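Local coordinates for protein B (Streptococcus agalactiae, PDB 5H6I) that permeabilizes target membranes as the secreted, pore-forming CAMP factor and is also classed as a bacterial protein that binds the Fc part of IgG, at residues D48-Q51 with L52-K56; S74-K77 with L78-S81; E185-N188 with T189-T192. All coordinates share one frame; numbering follows the deposited sequence.

Contact 1: D48-Q51 with L52-K56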
loop_
_atom_site.group_PDB
_atom_site.type_symbol
_atom_site.label_atom_id
_atom_site.label_comp_id
_atom_site.label_asym_id
_atom_site.label_seq_id
_atom_site.Cartn_x
_atom_site.Cartn_y
_atom_site.Cartn_z
ATOM N N ASP A 48 -6.237 12.575 -1.845
ATOM C CA ASP A 48 -6.157 11.352 -1.055
ATOM C C ASP A 48 -6.952 10.223 -1.701
ATOM O O ASP A 48 -6.518 9.066 -1.684
ATOM C CB ASP A 48 -6.655 11.611 0.367
ATOM C CG ASP A 48 -5.912 12.744 1.047
ATOM O OD1 ASP A 48 -4.789 13.070 0.609
ATOM O OD2 ASP A 48 -6.453 13.309 2.022
ATOM N N SER A 49 -8.116 10.541 -2.273
ATOM C CA SER A 49 -8.935 9.511 -2.905
ATOM C C SER A 49 -8.197 8.855 -4.064
ATOM O O SER A 49 -8.293 7.638 -4.262
ATOM C CB SER A 49 -10.259 10.110 -3.381
ATOM O OG SER A 49 -11.147 9.097 -3.820
ATOM N N ILE A 50 -7.452 9.644 -4.839
ATOM C CA ILE A 50 -6.647 9.079 -5.917
ATOM C C ILE A 50 -5.433 8.355 -5.349
ATOM O O ILE A 50 -5.049 7.282 -5.831
ATOM C CB ILE A 50 -6.241 10.183 -6.910
ATOM C CG1 ILE A 50 -7.471 10.710 -7.652
ATOM C CG2 ILE A 50 -5.203 9.669 -7.898
ATOM C CD1 ILE A 50 -8.230 9.644 -8.410
ATOM N N GLN A 51 -4.816 8.921 -4.310
ATOM C CA GLN A 51 -3.648 8.285 -3.709
ATOM C C GLN A 51 -4.014 6.989 -2.996
ATOM O O GLN A 51 -3.201 6.060 -2.951
ATOM C CB GLN A 51 -2.968 9.250 -2.740
ATOM C CG GLN A 51 -1.532 8.890 -2.402
ATOM C CD GLN A 51 -0.715 10.099 -1.995
ATOM O OE1 GLN A 51 -1.192 11.233 -2.055
ATOM N NE2 GLN A 51 0.523 9.865 -1.577
ATOM N N LEU A 52 -5.225 6.901 -2.442
ATOM C CA LEU A 52 -5.604 5.714 -1.684
ATOM C C LEU A 52 -6.109 4.588 -2.579
ATOM O O LEU A 52 -5.972 3.414 -2.218
ATOM C CB LEU A 52 -6.665 6.069 -0.639
ATOM C CG LEU A 52 -6.145 6.756 0.627
ATOM C CD1 LEU A 52 -7.299 7.296 1.454
ATOM C CD2 LEU A 52 -5.289 5.805 1.453
ATOM N N ARG A 53 -6.691 4.913 -3.736
ATOM C CA ARG A 53 -7.112 3.856 -4.652
ATOM C C ARG A 53 -5.916 3.214 -5.345
ATOM O O ARG A 53 -5.959 2.024 -5.676
ATOM C CB ARG A 53 -8.108 4.399 -5.678
ATOM C CG ARG A 53 -7.593 5.541 -6.535
ATOM C CD ARG A 53 -7.158 5.061 -7.909
ATOM N NE ARG A 53 -7.184 6.138 -8.894
ATOM C CZ ARG A 53 -6.485 6.132 -10.024
ATOM N NH1 ARG A 53 -5.700 5.103 -10.313
ATOM N NH2 ARG A 53 -6.570 7.155 -10.864
ATOM N N ASN A 54 -4.846 3.981 -5.574
ATOM C CA ASN A 54 -3.600 3.390 -6.051
ATOM C C ASN A 54 -3.045 2.411 -5.027
ATOM O O ASN A 54 -2.646 1.291 -5.367
ATOM C CB ASN A 54 -2.576 4.486 -6.349
ATOM C CG ASN A 54 -2.970 5.351 -7.529
ATOM O OD1 ASN A 54 -3.591 4.880 -8.481
ATOM N ND2 ASN A 54 -2.606 6.628 -7.472
ATOM N N ILE A 55 -3.017 2.823 -3.757
ATOM C CA ILE A 55 -2.538 1.956 -2.687
ATOM C C ILE A 55 -3.460 0.755 -2.510
ATOM O O ILE A 55 -3.004 -0.336 -2.144
ATOM C CB ILE A 55 -2.400 2.770 -1.387
ATOM C CG1 ILE A 55 -1.299 3.824 -1.533
ATOM C CG2 ILE A 55 -2.114 1.866 -0.200
ATOM C CD1 ILE A 55 -1.126 4.700 -0.312
ATOM N N LYS A 56 -4.757 0.924 -2.788
ATOM C CA LYS A 56 -5.723 -0.154 -2.582
ATOM C C LYS A 56 -5.335 -1.423 -3.333
ATOM O O LYS A 56 -5.630 -2.531 -2.871
ATOM C CB LYS A 56 -7.115 0.310 -3.011
ATOM C CG LYS A 56 -8.233 -0.670 -2.689
ATOM C CD LYS A 56 -9.477 -0.370 -3.508
ATOM C CE LYS A 56 -10.591 -1.358 -3.206
ATOM N NZ LYS A 56 -11.061 -1.242 -1.799
#
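R53 folds back along I50, one helical turn before it, because its CG takes the crowded position between its own backbone N and carbonyl carbon (chi1 59°) and the chain then bends at the CB-CG bond (chi2 100°). I50 meets it with CG1 placed beside the backbone N (chi1 -67°), and the two side chains run alongside each other in the same direction. The methyl CD1 of I50 touches the guanidinium at its edge, near the plane, 3.7 Å from R53 NE. This is an apolar contact with the rim of a charged group, on an exposed part of the helix. Closer to the backbone, R53 CG lies 3.2 Å from both S49 O and I50 O. N54 comes in from the next position, ND2 standing 3.0 Å from I50 O at an angle too poor for a hydrogen bond.

The backbone bonds are uneven: L52 N reaches D48 O at a short 2.6 Å, whereas N54 N to I50 O is weak at 3.3 Å. The carboxylate of D48 turns away from L52 to a salt bridge with K44. On the inner side, L52 CG covers D48 O at 3.3 Å. L52 packs on A71, I72 and V75 of helix 65-84 and, with D48 and Q51, on I106 of helix 93-115, so this part of helix 35-58 packs against two other helices of the N-terminal bundle.

Contact 2: S74-K77 with L78-S81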
loop_
_atom_site.group_PDB
_atom_site.type_symbol
_atom_site.label_atom_id
_atom_site.label_comp_id
_atom_site.label_asym_id
_atom_site.label_seq_id
_atom_site.Cartn_x
_atom_site.Cartn_y
_atom_site.Cartn_z
ATOM N N SER A 74 -13.523 6.646 4.766
ATOM C CA SER A 74 -13.419 7.890 5.518
ATOM C C SER A 74 -13.329 9.096 4.595
ATOM O O SER A 74 -13.842 10.170 4.927
ATOM C CB SER A 74 -12.207 7.842 6.452
ATOM O OG SER A 74 -11.003 8.072 5.742
ATOM N N VAL A 75 -12.688 8.941 3.434
ATOM C CA VAL A 75 -12.597 10.042 2.480
ATOM C C VAL A 75 -13.982 10.425 1.976
ATOM O O VAL A 75 -14.294 11.610 1.805
ATOM C CB VAL A 75 -11.657 9.665 1.318
ATOM C CG1 VAL A 75 -11.741 10.693 0.200
ATOM C CG2 VAL A 75 -10.226 9.532 1.814
ATOM N N GLU A 76 -14.840 9.429 1.746
ATOM C CA GLU A 76 -16.167 9.697 1.205
ATOM C C GLU A 76 -17.111 10.284 2.247
ATOM O O GLU A 76 -17.953 11.123 1.908
ATOM C CB GLU A 76 -16.761 8.416 0.620
ATOM C CG GLU A 76 -17.394 8.598 -0.749
ATOM C CD GLU A 76 -16.499 9.358 -1.709
ATOM O OE1 GLU A 76 -16.979 10.332 -2.325
ATOM O OE2 GLU A 76 -15.316 8.980 -1.851
ATOM N N LYS A 77 -16.992 9.867 3.511
ATOM C CA LYS A 77 -17.870 10.411 4.541
ATOM C C LYS A 77 -17.470 11.832 4.922
ATOM O O LYS A 77 -18.318 12.613 5.368
ATOM C CB LYS A 77 -17.876 9.496 5.768
ATOM C CG LYS A 77 -17.130 10.037 6.972
ATOM C CD LYS A 77 -17.319 9.147 8.190
ATOM C CE LYS A 77 -18.741 9.213 8.718
ATOM N NZ LYS A 77 -18.916 8.358 9.924
ATOM N N LEU A 78 -16.195 12.187 4.752
ATOM C CA LEU A 78 -15.784 13.570 4.972
ATOM C C LEU A 78 -16.238 14.462 3.823
ATOM O O LEU A 78 -16.655 15.605 4.044
ATOM C CB LEU A 78 -14.267 13.649 5.149
ATOM C CG LEU A 78 -13.674 13.000 6.402
ATOM C CD1 LEU A 78 -12.197 12.694 6.204
ATOM C CD2 LEU A 78 -13.878 13.878 7.625
ATOM N N LYS A 79 -16.168 13.955 2.590
ATOM C CA LYS A 79 -16.653 14.713 1.440
ATOM C C LYS A 79 -18.152 14.958 1.544
ATOM O O LYS A 79 -18.631 16.070 1.287
ATOM C CB LYS A 79 -16.322 13.970 0.145
ATOM C CG LYS A 79 -14.958 14.288 -0.438
ATOM C CD LYS A 79 -14.873 13.848 -1.891
ATOM C CE LYS A 79 -13.774 12.818 -2.094
ATOM N NZ LYS A 79 -13.841 12.187 -3.442
ATOM N N THR A 80 -18.910 13.924 1.916
ATOM C CA THR A 80 -20.352 14.080 2.071
ATOM C C THR A 80 -20.680 15.068 3.185
ATOM O O THR A 80 -21.639 15.840 3.077
ATOM C CB THR A 80 -20.999 12.721 2.343
ATOM O OG1 THR A 80 -20.601 11.791 1.328
ATOM C CG2 THR A 80 -22.516 12.837 2.345
ATOM N N SER A 81 -19.886 15.066 4.258
ATOM C CA SER A 81 -20.113 16.019 5.340
ATOM C C SER A 81 -19.783 17.441 4.902
ATOM O O SER A 81 -20.514 18.382 5.230
ATOM C CB SER A 81 -19.285 15.630 6.564
ATOM O OG SER A 81 -19.585 16.470 7.664
#
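T80 grips E76 O twice, on the exposed side of the helix. E76 O accepts the backbone N of T80 at 3.0 Å and the hydroxyl OG1 of T80 at 2.8 Å, the two donors arriving from opposite faces of the carbonyl plane. OG1 can reach back because it sits beside its own backbone N (chi1 -53°).

Tight packing lies on the buried side, where L78 folds over the preceding turn and brings CG to 3.2 Å from S74 O. Next to it, V75 and K79 run side by side, with CG1 of V75 3.7 Å from CE of K79. The loose part is the link from K79 to the exposed carboxylate of E76: the salt bridge is long, 3.8 Å from NZ to OE1, and the side chains merely pass at a slant. D46 of helix 35-58 is the stronger partner of this ammonium, leaving E76 a secondary one.

This part of helix 65-84 belongs to the region assigned to binding the IgG constant part. Around it, L78 packs on I95 and L102 of helix 93-115, V75 on S49 and L78 on L45 of helix 35-58, and S74 and K77 on L139 of helix 121-139.

Contact 3: E185-N188 with T189-T192; sequences EIWN and TRFT
E185 O is gripped twice by T189. The hydroxyl OG1 lies 2.6 Å from E185 O and the backbone N of T189 lies 3.0 Å from that same oxygen, the two reaching it from opposite faces of the carbonyl plane. The hydroxyl gets there by turning back beside its own backbone N (chi1 -42°), which satisfies it inside a buried part of the helix. The pattern recurs three residues on: N188 O takes the nearly straight N-H of T192 and also its OG1, 3.0 Å away.

On another side of the helix R190 reaches back along I186 and W187. Its chain runs extended from CG to NE, and CD passes 3.7 Å from W187 CE3. The guanidinium then stands over one face of the indole in a cation-pi contact, CZ 4.5 Å from the centroid of the six-membered ring and 15° off its normal. It does not lie flat there: the two planes are 78° apart, so the guanidinium presents its edge and NH1 leads, 3.1 Å from CH2 near the rim of the ring.

E185-T192 belongs to helix 179-196, the first of the three-helix C-terminal bundle, and spans the junction of two annotated sequence repeats, with E185-N188 closing one and T189 opening the next. I186 CG2 lies over one face of the guanidinium, 3.6 Å from R190 NE, and the two side chains run alongside each other. A sulfate, probably from the crystallisation liquor, sits about 3 Å from the R190 side chain. I186 and R190 also pack on helix 203-220, at V217 and I213, while T189 faces L237 and L241 of helix 227-245.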
loop_
_atom_site.group_PDB
_atom_site.type_symbol
_atom_site.label_atom_id
_atom_site.label_comp_id
_atom_site.label_asym_id
_atom_site.label_seq_id
_atom_site.Cartn_x
_atom_site.Cartn_y
_atom_site.Cartn_z
ATOM N N GLU A 185 8.092 -8.204 -10.314
ATOM C CA GLU A 185 8.943 -8.743 -11.367
ATOM C C GLU A 185 8.140 -9.541 -12.385
ATOM O O GLU A 185 8.499 -9.573 -13.568
ATOM C CB GLU A 185 10.047 -9.611 -10.762
ATOM C CG GLU A 185 11.208 -9.884 -11.705
ATOM C CD GLU A 185 11.900 -8.613 -12.164
ATOM O OE1 GLU A 185 12.001 -7.662 -11.358
ATOM O OE2 GLU A 185 12.342 -8.563 -13.331
ATOM N N ILE A 186 7.057 -10.188 -11.950
ATOM C CA ILE A 186 6.208 -10.923 -12.881
ATOM C C ILE A 186 5.524 -9.964 -13.847
ATOM O O ILE A 186 5.475 -10.209 -15.059
ATOM C CB ILE A 186 5.187 -11.778 -12.109
ATOM C CG1 ILE A 186 5.889 -12.953 -11.425
ATOM C CG2 ILE A 186 4.085 -12.272 -13.036
ATOM C CD1 ILE A 186 4.976 -13.785 -10.554
ATOM N N TRP A 187 4.993 -8.853 -13.332
ATOM C CA TRP A 187 4.326 -7.884 -14.194
ATOM C C TRP A 187 5.324 -7.102 -15.039
ATOM O O TRP A 187 4.972 -6.621 -16.121
ATOM C CB TRP A 187 3.472 -6.937 -13.354
ATOM C CG TRP A 187 2.278 -7.606 -12.744
ATOM C CD1 TRP A 187 2.079 -7.884 -11.424
ATOM C CD2 TRP A 187 1.118 -8.085 -13.435
ATOM N NE1 TRP A 187 0.866 -8.506 -11.249
ATOM C CE2 TRP A 187 0.256 -8.640 -12.469
ATOM C CE3 TRP A 187 0.723 -8.097 -14.777
ATOM C CZ2 TRP A 187 -0.976 -9.202 -12.801
ATOM C CZ3 TRP A 187 -0.501 -8.656 -15.104
ATOM C CH2 TRP A 187 -1.335 -9.198 -14.120
ATOM N N ASN A 188 6.564 -6.961 -14.566
ATOM C CA ASN A 188 7.589 -6.318 -15.379
ATOM C C ASN A 188 8.012 -7.217 -16.533
ATOM O O ASN A 188 8.299 -6.732 -17.634
ATOM C CB ASN A 188 8.795 -5.948 -14.516
ATOM C CG ASN A 188 8.586 -4.660 -13.747
ATOM O OD1 ASN A 188 7.864 -3.768 -14.191
ATOM N ND2 ASN A 188 9.218 -4.558 -12.583
ATOM N N THR A 189 8.060 -8.530 -16.301
ATOM C CA THR A 189 8.367 -9.459 -17.381
ATOM C C THR A 189 7.188 -9.606 -18.334
ATOM O O THR A 189 7.381 -9.888 -19.520
ATOM C CB THR A 189 8.764 -10.819 -16.809
ATOM O OG1 THR A 189 9.631 -10.629 -15.685
ATOM C CG2 THR A 189 9.486 -11.648 -17.859
ATOM N N ARG A 190 5.966 -9.417 -17.836
ATOM C CA ARG A 190 4.795 -9.460 -18.704
ATOM C C ARG A 190 4.728 -8.240 -19.612
ATOM O O ARG A 190 4.286 -8.346 -20.762
ATOM C CB ARG A 190 3.530 -9.568 -17.856
ATOM C CG ARG A 190 3.201 -10.990 -17.456
ATOM C CD ARG A 190 2.302 -11.049 -16.233
ATOM N NE ARG A 190 1.939 -12.433 -15.931
ATOM C CZ ARG A 190 0.975 -12.794 -15.092
ATOM N NH1 ARG A 190 0.263 -11.874 -14.462
ATOM N NH2 ARG A 190 0.715 -14.080 -14.887
ATOM N N PHE A 191 5.175 -7.083 -19.119
ATOM C CA PHE A 191 5.159 -5.868 -19.924
ATOM C C PHE A 191 6.204 -5.932 -21.034
ATOM O O PHE A 191 5.913 -5.614 -22.193
ATOM C CB PHE A 191 5.386 -4.655 -19.020
ATOM C CG PHE A 191 5.647 -3.379 -19.766
ATOM C CD1 PHE A 191 4.635 -2.749 -20.469
ATOM C CD2 PHE A 191 6.907 -2.803 -19.756
ATOM C CE1 PHE A 191 4.876 -1.572 -21.155
ATOM C CE2 PHE A 191 7.155 -1.628 -20.437
ATOM C CZ PHE A 191 6.137 -1.011 -21.138
ATOM N N THR A 192 7.428 -6.346 -20.696
ATOM C CA THR A 192 8.482 -6.445 -21.701
ATOM C C THR A 192 8.220 -7.579 -22.683
ATOM O O THR A 192 8.664 -7.514 -23.837
ATOM C CB THR A 192 9.839 -6.634 -21.019
ATOM O OG1 THR A 192 9.955 -5.719 -19.923
ATOM C CG2 THR A 192 10.976 -6.384 -22.000
#

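The contacts follow one another along the chain, each a run of two or so turns within one helix. Contacts 1 and 2 lie on the consecutive helices 35-58 and 65-84, their centres 14 Å apart, and they touch: L52 CD1 meets V75 CG2 at 3.7 Å, so the two segments share part of the N-terminal bundle core. Contact 3 stands apart on helix 179-196 in the C-terminal bundle, its centre 23 Å from that of contact 1 and 37 Å from that of contact 2, with no touch to either. Contacts 2 and 3 fall on opposite sides of the chain's centre, consistent with an all-helical toxin built as two separate bundles.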